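Local coordinates for glutaredoxin-2 (Vaccinia virus, PDB 2G2Q), which carries disulfide bonds between viral redox proteins and membrane protein substrates in the cytoplasm, a thiol-disulfide transfer needed for virion assembly and replication, at residues 71-76 with 86-91. Numbering follows the deposited sequence.
Sequences VSIFKY and VDINKS. With SO4 (sulfate ion), chain D.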
loop_
_atom_site.group_PDB
_atom_site.type_symbol
_atom_site.label_atom_id
_atom_site.label_comp_id
_atom_site.label_asym_id
_atom_site.label_seq_id
_atom_site.Cartn_x
_atom_site.Cartn_y
_atom_site.Cartn_z
ATOM N N VAL A 71 2.780 1.327 -2.201
ATOM C CA VAL A 71 1.504 0.856 -1.662
ATOM C C VAL A 71 1.590 0.720 -0.155
ATOM O O VAL A 71 2.525 0.122 0.378
ATOM C CB VAL A 71 0.974 -0.437 -2.380
ATOM C CG1 VAL A 71 2.020 -1.576 -2.357
ATOM C CG2 VAL A 71 -0.397 -0.869 -1.822
ATOM N N SER A 72 0.629 1.323 0.525
ATOM C CA SER A 72 0.555 1.240 1.959
ATOM C C SER A 72 -0.855 0.901 2.410
ATOM O O SER A 72 -1.843 1.407 1.860
ATOM C CB SER A 72 1.008 2.560 2.587
ATOM O OG SER A 72 2.295 2.917 2.117
ATOM N N ILE A 73 -0.928 0.057 3.433
ATOM C CA ILE A 73 -2.177 -0.367 4.039
ATOM C C ILE A 73 -2.237 0.013 5.537
ATOM O O ILE A 73 -1.325 -0.270 6.314
ATOM C CB ILE A 73 -2.398 -1.877 3.845
ATOM C CG1 ILE A 73 -2.365 -2.236 2.351
ATOM C CG2 ILE A 73 -3.712 -2.322 4.481
ATOM C CD1 ILE A 73 -2.385 -3.746 2.067
ATOM N N PHE A 74 -3.330 0.661 5.909
ATOM C CA PHE A 74 -3.624 0.969 7.288
ATOM C C PHE A 74 -4.896 0.244 7.707
ATOM O O PHE A 74 -5.750 -0.116 6.882
ATOM C CB PHE A 74 -3.824 2.474 7.485
ATOM C CG PHE A 74 -2.614 3.285 7.185
ATOM C CD1 PHE A 74 -2.337 3.695 5.882
ATOM C CD2 PHE A 74 -1.750 3.639 8.190
ATOM C CE1 PHE A 74 -1.201 4.436 5.595
ATOM C CE2 PHE A 74 -0.627 4.392 7.914
ATOM C CZ PHE A 74 -0.343 4.784 6.611
ATOM N N LYS A 75 -5.016 0.046 9.007
ATOM C CA LYS A 75 -6.142 -0.660 9.571
ATOM C C LYS A 75 -6.752 0.319 10.560
ATOM O O LYS A 75 -6.097 0.730 11.522
ATOM C CB LYS A 75 -5.666 -1.970 10.226
ATOM C CG LYS A 75 -6.777 -2.823 10.814
ATOM C CD LYS A 75 -6.290 -4.204 11.278
ATOM C CE LYS A 75 -5.446 -4.143 12.554
ATOM N NZ LYS A 75 -4.936 -5.503 12.924
ATOM N N TYR A 76 -7.986 0.737 10.290
ATOM C CA TYR A 76 -8.692 1.671 11.164
ATOM C C TYR A 76 -9.845 0.985 11.897
ATOM O O TYR A 76 -10.677 0.292 11.279
ATOM C CB TYR A 76 -9.233 2.883 10.373
ATOM C CG TYR A 76 -9.906 3.902 11.265
ATOM C CD1 TYR A 76 -9.190 4.541 12.280
ATOM C CD2 TYR A 76 -11.260 4.211 11.121
ATOM C CE1 TYR A 76 -9.781 5.481 13.101
ATOM C CE2 TYR A 76 -11.874 5.159 11.952
ATOM C CZ TYR A 76 -11.122 5.781 12.949
ATOM O OH TYR A 76 -11.703 6.712 13.811
ATOM N N VAL A 86 -0.008 -1.513 8.863
ATOM C CA VAL A 86 0.298 -2.873 8.412
ATOM C C VAL A 86 1.698 -3.002 7.773
ATOM O O VAL A 86 2.084 -2.197 6.912
ATOM C CB VAL A 86 -0.798 -3.418 7.477
ATOM C CG1 VAL A 86 -0.571 -4.880 7.183
ATOM C CG2 VAL A 86 -2.185 -3.220 8.104
ATOM N N ASP A 87 2.451 -4.018 8.216
ATOM C CA ASP A 87 3.773 -4.333 7.665
ATOM C C ASP A 87 3.696 -5.389 6.544
ATOM O O ASP A 87 3.866 -6.597 6.772
ATOM C CB ASP A 87 4.732 -4.758 8.774
ATOM C CG ASP A 87 6.162 -4.889 8.293
ATOM O OD1 ASP A 87 7.055 -5.201 9.116
ATOM O OD2 ASP A 87 6.404 -4.693 7.085
ATOM N N ILE A 88 3.496 -4.898 5.322
ATOM C CA ILE A 88 3.151 -5.739 4.170
ATOM C C ILE A 88 4.305 -6.266 3.302
ATOM O O ILE A 88 4.081 -7.103 2.427
ATOM C CB ILE A 88 2.209 -4.986 3.237
ATOM C CG1 ILE A 88 2.931 -3.761 2.652
ATOM C CG2 ILE A 88 0.929 -4.642 3.979
ATOM C CD1 ILE A 88 2.120 -2.975 1.675
ATOM N N ASN A 89 5.520 -5.783 3.543
ATOM C CA ASN A 89 6.656 -6.102 2.683
ATOM C C ASN A 89 6.888 -7.595 2.445
ATOM O O ASN A 89 7.096 -8.012 1.297
ATOM C CB ASN A 89 7.928 -5.440 3.202
ATOM C CG ASN A 89 7.898 -3.933 3.055
ATOM O OD1 ASN A 89 6.937 -3.271 3.457
ATOM N ND2 ASN A 89 8.960 -3.375 2.477
ATOM N N LYS A 90 6.835 -8.387 3.522
ATOM C CA LYS A 90 7.082 -9.840 3.455
ATOM C C LYS A 90 6.080 -10.619 2.582
ATOM O O LYS A 90 6.383 -11.713 2.122
ATOM C CB LYS A 90 7.121 -10.445 4.862
ATOM C CG LYS A 90 8.436 -10.259 5.621
ATOM C CD LYS A 90 8.235 -10.607 7.099
ATOM C CE LYS A 90 9.331 -10.031 8.005
ATOM N NZ LYS A 90 10.542 -10.907 8.026
ATOM N N SER A 91 4.895 -10.049 2.368
ATOM C CA SER A 91 3.886 -10.642 1.496
ATOM C C SER A 91 4.058 -10.210 0.035
ATOM O O SER A 91 3.352 -10.701 -0.850
ATOM C CB SER A 91 2.485 -10.266 1.978
ATOM O OG SER A 91 2.223 -8.898 1.735
HETATM S S SO4 D . -8.506 -6.725 13.445
HETATM O O1 SO4 D . -8.047 -5.596 14.241
HETATM O O2 SO4 D . -7.508 -7.059 12.430
HETATM O O3 SO4 D . -8.687 -7.864 14.348
HETATM O O4 SO4 D . -9.780 -6.395 12.805
HETATM O O HOH W 1 1.433 -0.564 4.777
#
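One direct backbone bond, V86 N to I73 O (3.1 Å), joins strand 71-77 to the chain leaving its antiparallel neighbour 82-85. Its N-H...O angle is 149°, and the donor is tilted 19° from the carbonyl plane. The next link runs through water: a single molecule accepts from I73 N at 2.8 Å and donates to V86 O, which fits a chain turning away from the strand after the V86 N bond, with water taking over the next backbone link. Beyond it, I88 O takes both S91 N and S91 OG, the hydroxyl 2.7 Å away in the carbonyl plane on a lone pair, so two donors from S91 grip one carbonyl and hold the turn 88-91.

Apolar side chains supply most of the remaining contact. I73 CG2 meets V86 CG2 at 4.0 Å, the two side chains crossing obliquely, while I73 CD1 reaches I88 CG2 at 3.9 Å, here at about a right angle. In I88, CG1 sits between backbone N and carbonyl carbon (chi1 64°), and its CD1 ends 3.4 Å from V71 O. K75 contributes its CB to V86 CG2; its chain bends at chi3, and NZ donates to I111 O and A114 O as well as to O2 of a sulfate, probably from the crystallisation liquor.

I111 and L107 of helix 104-113 pack on V86 and I88, and V19 of helix 14-24 and I7 of strand 3-9 on I73. The arrangement belongs to the thioredoxin fold: its antiparallel 71-77/82-85 hairpin, continued by a loop whose apolar side chains bridge the sheet to the C-terminal helix.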